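Local coordinates for flagellar hook protein FlgE (Caulobacter crescentus CB15, PDB 5AY6) that builds the flagellar hook, probably serving as the universal joint that passes motor torque to the filament, and is seen here as a 32 kDa fragment, at residues 48-53 and 67-72; 174-179 and 273-278. All blocks are in the same frame, centred on the assembly; numbering follows the deposited sequence.

Contact 1 of 2, residues 48-53 and 67-72; sequences YDVVYS and YLVDIK
With CG1 of Ile-71 anti to its carbonyl carbon (chi1 -47°), CG2 is left anti to the backbone N, and Tyr-48 takes a similar first torsion (chi1 -73°), so that the two side chains cross obliquely at one end of an antiparallel beta hairpin. Its strands, 45-53 and 64-73, are neighbours in the five-stranded antiparallel sheet of the FlgE third-domain region. Ile-71 CG2 lies 4.2 Å from the centroid of the Tyr-48 ring, an off-centre CH-pi contact, while Lys-72 O sits in the ring plane at the edge, 3.4 Å from Tyr-48 CD1. Along the same sheet face, the Val-50 and Ile-71 side chains lie side by side, CG1 of the one 4.0 Å from CD1 of the other, and Val-69 CG2 packs alongside Tyr-52, 3.7 Å from its CD1. Leu-126 meets Tyr-48 and Ile-71 over this face, and Val-139 of helix 137-140 meets Tyr-52.

Three hydrogen-bonded pairs, Asp-49 with Lys-72, Val-51 with Asp-70 and Ser-53 with Leu-68, fix the register through six backbone bonds. Five of them approach within the carbonyl plane; the sixth, Ser-53 N to Leu-68 O at 2.7 Å, comes from 34° above it. The side chains of these pairs occupy the opposite, more polar face, which carries Asp-49, Asp-70 and Ser-53; there Thr-80 binds Asp-70 OD1 and Ser-24 binds Ser-53 OG. On this face one water is gripped by three bonds: it donates to Val-51 O and to Asp-70 OD2, and accepts from Ser-53 OG at 2.8 Å.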
# COMPACT_ATOMS: atom_id res chain seq x y z
N TYR A 48 -3.35 -3.54 26.16
CA TYR A 48 -2.66 -3.14 24.93
C TYR A 48 -3.62 -2.98 23.76
O TYR A 48 -4.61 -3.69 23.65
CB TYR A 48 -1.60 -4.17 24.55
CG TYR A 48 -0.35 -4.18 25.41
CD1 TYR A 48 0.47 -3.06 25.48
CD2 TYR A 48 0.02 -5.31 26.11
CE1 TYR A 48 1.61 -3.06 26.26
CE2 TYR A 48 1.16 -5.33 26.89
CZ TYR A 48 1.95 -4.20 26.95
OH TYR A 48 3.09 -4.21 27.72
N ASP A 49 -3.29 -2.04 22.88
CA ASP A 49 -3.92 -2.00 21.56
C ASP A 49 -2.97 -2.67 20.58
O ASP A 49 -1.76 -2.47 20.64
CB ASP A 49 -4.22 -0.56 21.13
CG ASP A 49 -5.49 -0.02 21.75
OD1 ASP A 49 -6.39 -0.83 22.06
OD2 ASP A 49 -5.59 1.21 21.93
N VAL A 50 -3.53 -3.49 19.69
CA VAL A 50 -2.72 -4.14 18.68
C VAL A 50 -3.16 -3.66 17.30
O VAL A 50 -4.33 -3.79 16.93
CB VAL A 50 -2.83 -5.67 18.76
CG1 VAL A 50 -1.87 -6.33 17.76
CG2 VAL A 50 -2.54 -6.15 20.17
N VAL A 51 -2.23 -3.09 16.56
CA VAL A 51 -2.55 -2.54 15.25
C VAL A 51 -1.73 -3.22 14.17
O VAL A 51 -0.50 -3.08 14.13
CB VAL A 51 -2.29 -1.01 15.20
CG1 VAL A 51 -2.72 -0.44 13.85
CG2 VAL A 51 -3.01 -0.30 16.34
N TYR A 52 -2.41 -3.97 13.30
CA TYR A 52 -1.79 -4.52 12.10
C TYR A 52 -1.91 -3.50 10.98
O TYR A 52 -2.97 -2.94 10.77
CB TYR A 52 -2.46 -5.82 11.67
CG TYR A 52 -2.36 -6.97 12.64
CD1 TYR A 52 -1.23 -7.77 12.69
CD2 TYR A 52 -3.42 -7.28 13.48
CE1 TYR A 52 -1.14 -8.84 13.57
CE2 TYR A 52 -3.34 -8.35 14.36
CZ TYR A 52 -2.20 -9.12 14.40
OH TYR A 52 -2.13 -10.18 15.27
N SER A 53 -0.81 -3.28 10.25
CA SER A 53 -0.84 -2.38 9.11
C SER A 53 -0.37 -3.07 7.83
O SER A 53 0.53 -3.91 7.86
CB SER A 53 0.02 -1.14 9.37
OG SER A 53 -0.58 -0.33 10.37
N TYR A 67 3.01 -8.37 7.39
CA TYR A 67 2.22 -7.26 7.92
C TYR A 67 3.05 -6.45 8.91
O TYR A 67 3.95 -6.99 9.57
CB TYR A 67 0.95 -7.77 8.60
CG TYR A 67 0.10 -8.71 7.76
CD1 TYR A 67 -0.77 -8.22 6.80
CD2 TYR A 67 0.17 -10.09 7.94
CE1 TYR A 67 -1.55 -9.07 6.03
CE2 TYR A 67 -0.62 -10.95 7.17
CZ TYR A 67 -1.47 -10.44 6.22
OH TYR A 67 -2.25 -11.28 5.46
N LEU A 68 2.76 -5.16 9.03
CA LEU A 68 3.39 -4.34 10.07
C LEU A 68 2.57 -4.45 11.34
O LEU A 68 1.34 -4.58 11.28
CB LEU A 68 3.51 -2.88 9.63
CG LEU A 68 4.25 -2.59 8.33
CD1 LEU A 68 4.37 -1.09 8.10
CD2 LEU A 68 5.62 -3.25 8.35
N VAL A 69 3.23 -4.38 12.49
CA VAL A 69 2.54 -4.46 13.78
C VAL A 69 3.00 -3.37 14.74
O VAL A 69 4.21 -3.16 14.93
CB VAL A 69 2.76 -5.82 14.47
CG1 VAL A 69 2.09 -5.84 15.84
CG2 VAL A 69 2.24 -6.95 13.60
N ASP A 70 2.04 -2.67 15.34
CA ASP A 70 2.32 -1.75 16.45
C ASP A 70 1.63 -2.24 17.71
O ASP A 70 0.45 -2.60 17.68
CB ASP A 70 1.86 -0.33 16.13
CG ASP A 70 2.68 0.32 15.03
OD1 ASP A 70 3.92 0.27 15.09
OD2 ASP A 70 2.06 0.90 14.11
N ILE A 71 2.35 -2.25 18.83
CA ILE A 71 1.75 -2.53 20.12
C ILE A 71 1.69 -1.24 20.93
O ILE A 71 2.73 -0.60 21.17
CB ILE A 71 2.52 -3.60 20.92
CG1 ILE A 71 2.86 -4.80 20.03
CG2 ILE A 71 1.71 -4.03 22.14
CD1 ILE A 71 1.65 -5.52 19.50
N LYS A 72 0.49 -0.85 21.33
CA LYS A 72 0.31 0.44 21.98
C LYS A 72 -0.25 0.30 23.39
O LYS A 72 -1.07 -0.57 23.67
CB LYS A 72 -0.60 1.34 21.14
CG LYS A 72 -0.05 1.64 19.75
CD LYS A 72 -0.90 2.69 19.05
CE LYS A 72 -0.36 3.01 17.66
NZ LYS A 72 -1.12 4.12 17.02
O HOH W 1 0.85 -1.11 12.60

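Contact 2 of 2, residues 174-179 and 273-278; sequences SDSKGG and GIDEQE
Two direct hydrogen bonds join the 174-179 turn to residues 273-278, one from a side chain and one to a side chain. Gln-277 NE2 reaches Ser-174 O at 2.9 Å; the acceptor lies near the amide plane, but the donor stands 43° above the carbonyl plane. Asp-275 N meets Ser-176 OG at 2.9 Å in a nearly straight bond (169°), the hydroxyl being held between backbone N and carbonyl carbon. Between the two bonds a water accepts from Ser-176 N and donates to Asp-275 O and Gln-277 OE1. To one side of them Ile-274 crosses Asp-175 at about a right angle, its CG2 3.7 Å from Asp-175 CG and its CD1 against Asp-175 CB, while the extended Lys-177 chain brings CD over the same CG2.

Behind this layer stands a type I beta turn from Asp-175 to Gly-178, between strands 167-174 and 180-189. Asp-175 OD1 closes an Asx turn with Lys-177 N at 2.8 Å and also accepts from Gly-179 N, both donors lying above the carboxylate plane; OD2 forms a salt bridge with Arg-181. An alanine in place of Asp-175 would remove both bonds and the salt bridge, would probably loosen the turn that presents Ser-176, and is likely to leave Ile-274 less well packed. Lys-177 NZ binds Leu-272 O, and Gln-277 NE2 has a second acceptor in Thr-4 O.

The turn is thus tied to the start of strand 277-291 by directional polar bonds and a bridging water beside one well-packed isoleucine; the Arg-181 pairing would probably keep the Asp-175 carboxylate ionised.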
# COMPACT_ATOMS: atom_id res chain seq x y z
N SER A 174 -6.32 11.61 -24.28
CA SER A 174 -6.82 11.44 -25.64
C SER A 174 -6.00 10.36 -26.33
O SER A 174 -4.77 10.45 -26.35
CB SER A 174 -6.76 12.75 -26.43
OG SER A 174 -7.59 13.73 -25.83
N ASP A 175 -6.65 9.34 -26.87
CA ASP A 175 -5.92 8.24 -27.48
C ASP A 175 -5.62 8.55 -28.94
O ASP A 175 -5.87 9.66 -29.41
CB ASP A 175 -6.68 6.92 -27.34
CG ASP A 175 -8.10 6.99 -27.88
OD1 ASP A 175 -8.32 7.64 -28.92
OD2 ASP A 175 -9.00 6.37 -27.27
N SER A 176 -5.11 7.56 -29.66
CA SER A 176 -4.72 7.74 -31.05
C SER A 176 -5.91 7.93 -31.99
O SER A 176 -5.73 8.25 -33.16
CB SER A 176 -3.87 6.56 -31.52
OG SER A 176 -4.59 5.35 -31.38
N LYS A 177 -7.12 7.73 -31.47
CA LYS A 177 -8.33 7.95 -32.26
C LYS A 177 -9.07 9.20 -31.82
O LYS A 177 -10.07 9.59 -32.42
CB LYS A 177 -9.27 6.74 -32.16
CG LYS A 177 -8.78 5.51 -32.90
CD LYS A 177 -9.77 4.36 -32.76
CE LYS A 177 -9.37 3.19 -33.63
NZ LYS A 177 -10.27 2.02 -33.45
N GLY A 178 -8.58 9.84 -30.77
CA GLY A 178 -9.20 11.04 -30.25
C GLY A 178 -10.25 10.75 -29.19
O GLY A 178 -10.90 11.67 -28.68
N GLY A 179 -10.41 9.48 -28.84
CA GLY A 179 -11.31 9.09 -27.77
C GLY A 179 -10.70 9.43 -26.43
O GLY A 179 -9.51 9.72 -26.35
N GLY A 273 -8.84 -0.66 -30.23
CA GLY A 273 -8.08 -0.61 -31.46
C GLY A 273 -7.18 0.60 -31.57
O GLY A 273 -7.04 1.18 -32.65
N ILE A 274 -6.57 0.99 -30.46
CA ILE A 274 -5.75 2.20 -30.39
C ILE A 274 -4.27 1.89 -30.20
O ILE A 274 -3.90 0.77 -29.81
CB ILE A 274 -6.23 3.13 -29.26
CG1 ILE A 274 -6.26 2.37 -27.93
CG2 ILE A 274 -7.61 3.69 -29.57
CD1 ILE A 274 -6.74 3.20 -26.75
N ASP A 275 -3.44 2.89 -30.46
CA ASP A 275 -1.98 2.74 -30.46
C ASP A 275 -1.36 2.75 -29.07
O ASP A 275 -1.98 3.16 -28.10
CB ASP A 275 -1.33 3.84 -31.29
CG ASP A 275 -1.73 3.80 -32.75
OD1 ASP A 275 -2.02 2.70 -33.26
OD2 ASP A 275 -1.76 4.88 -33.39
N GLU A 276 -0.10 2.30 -29.01
CA GLU A 276 0.71 2.43 -27.82
C GLU A 276 0.68 3.87 -27.34
O GLU A 276 0.74 4.80 -28.15
CB GLU A 276 2.14 1.98 -28.09
CG GLU A 276 3.13 2.31 -27.00
CD GLU A 276 4.49 1.70 -27.26
OE1 GLU A 276 4.54 0.49 -27.56
OE2 GLU A 276 5.51 2.43 -27.18
N GLN A 277 0.58 4.06 -26.03
CA GLN A 277 0.50 5.39 -25.47
C GLN A 277 1.49 5.58 -24.33
O GLN A 277 1.23 5.19 -23.19
CB GLN A 277 -0.92 5.69 -25.00
CG GLN A 277 -1.15 7.14 -24.58
CD GLN A 277 -2.46 7.71 -25.10
OE1 GLN A 277 -3.33 6.98 -25.57
NE2 GLN A 277 -2.59 9.03 -25.02
N GLU A 278 2.63 6.19 -24.65
CA GLU A 278 3.62 6.55 -23.65
C GLU A 278 3.32 7.95 -23.15
O GLU A 278 3.24 8.89 -23.94
CB GLU A 278 5.03 6.46 -24.24
CG GLU A 278 6.15 6.79 -23.27
CD GLU A 278 7.52 6.66 -23.91
OE1 GLU A 278 7.59 6.41 -25.14
OE2 GLU A 278 8.53 6.83 -23.20
O HOH W 2 -3.61 5.49 -28.21
O HOH W 3 -8.46 0.57 -35.44

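Contacts 1 and 2 share no strand or sheet: their centres lie about 46 Å apart on opposite sides of the chain's centre, one in the FlgE third-domain range and the other in the FlaE D2 range. Both are partly buried, but none of the touching residues of 48-53 and 67-72 is exposed, whereas three of eight in contact 2 are. Contact 1 pairs adjacent strands of a single sheet through repeated backbone bonds and an apolar face, burying 590 Å². Contact 2 buries 340 Å² and joins parts of the chain 94 residues apart, a turn and the approach to a strand of another sheet, relying on side-chain-to-backbone bonds and water.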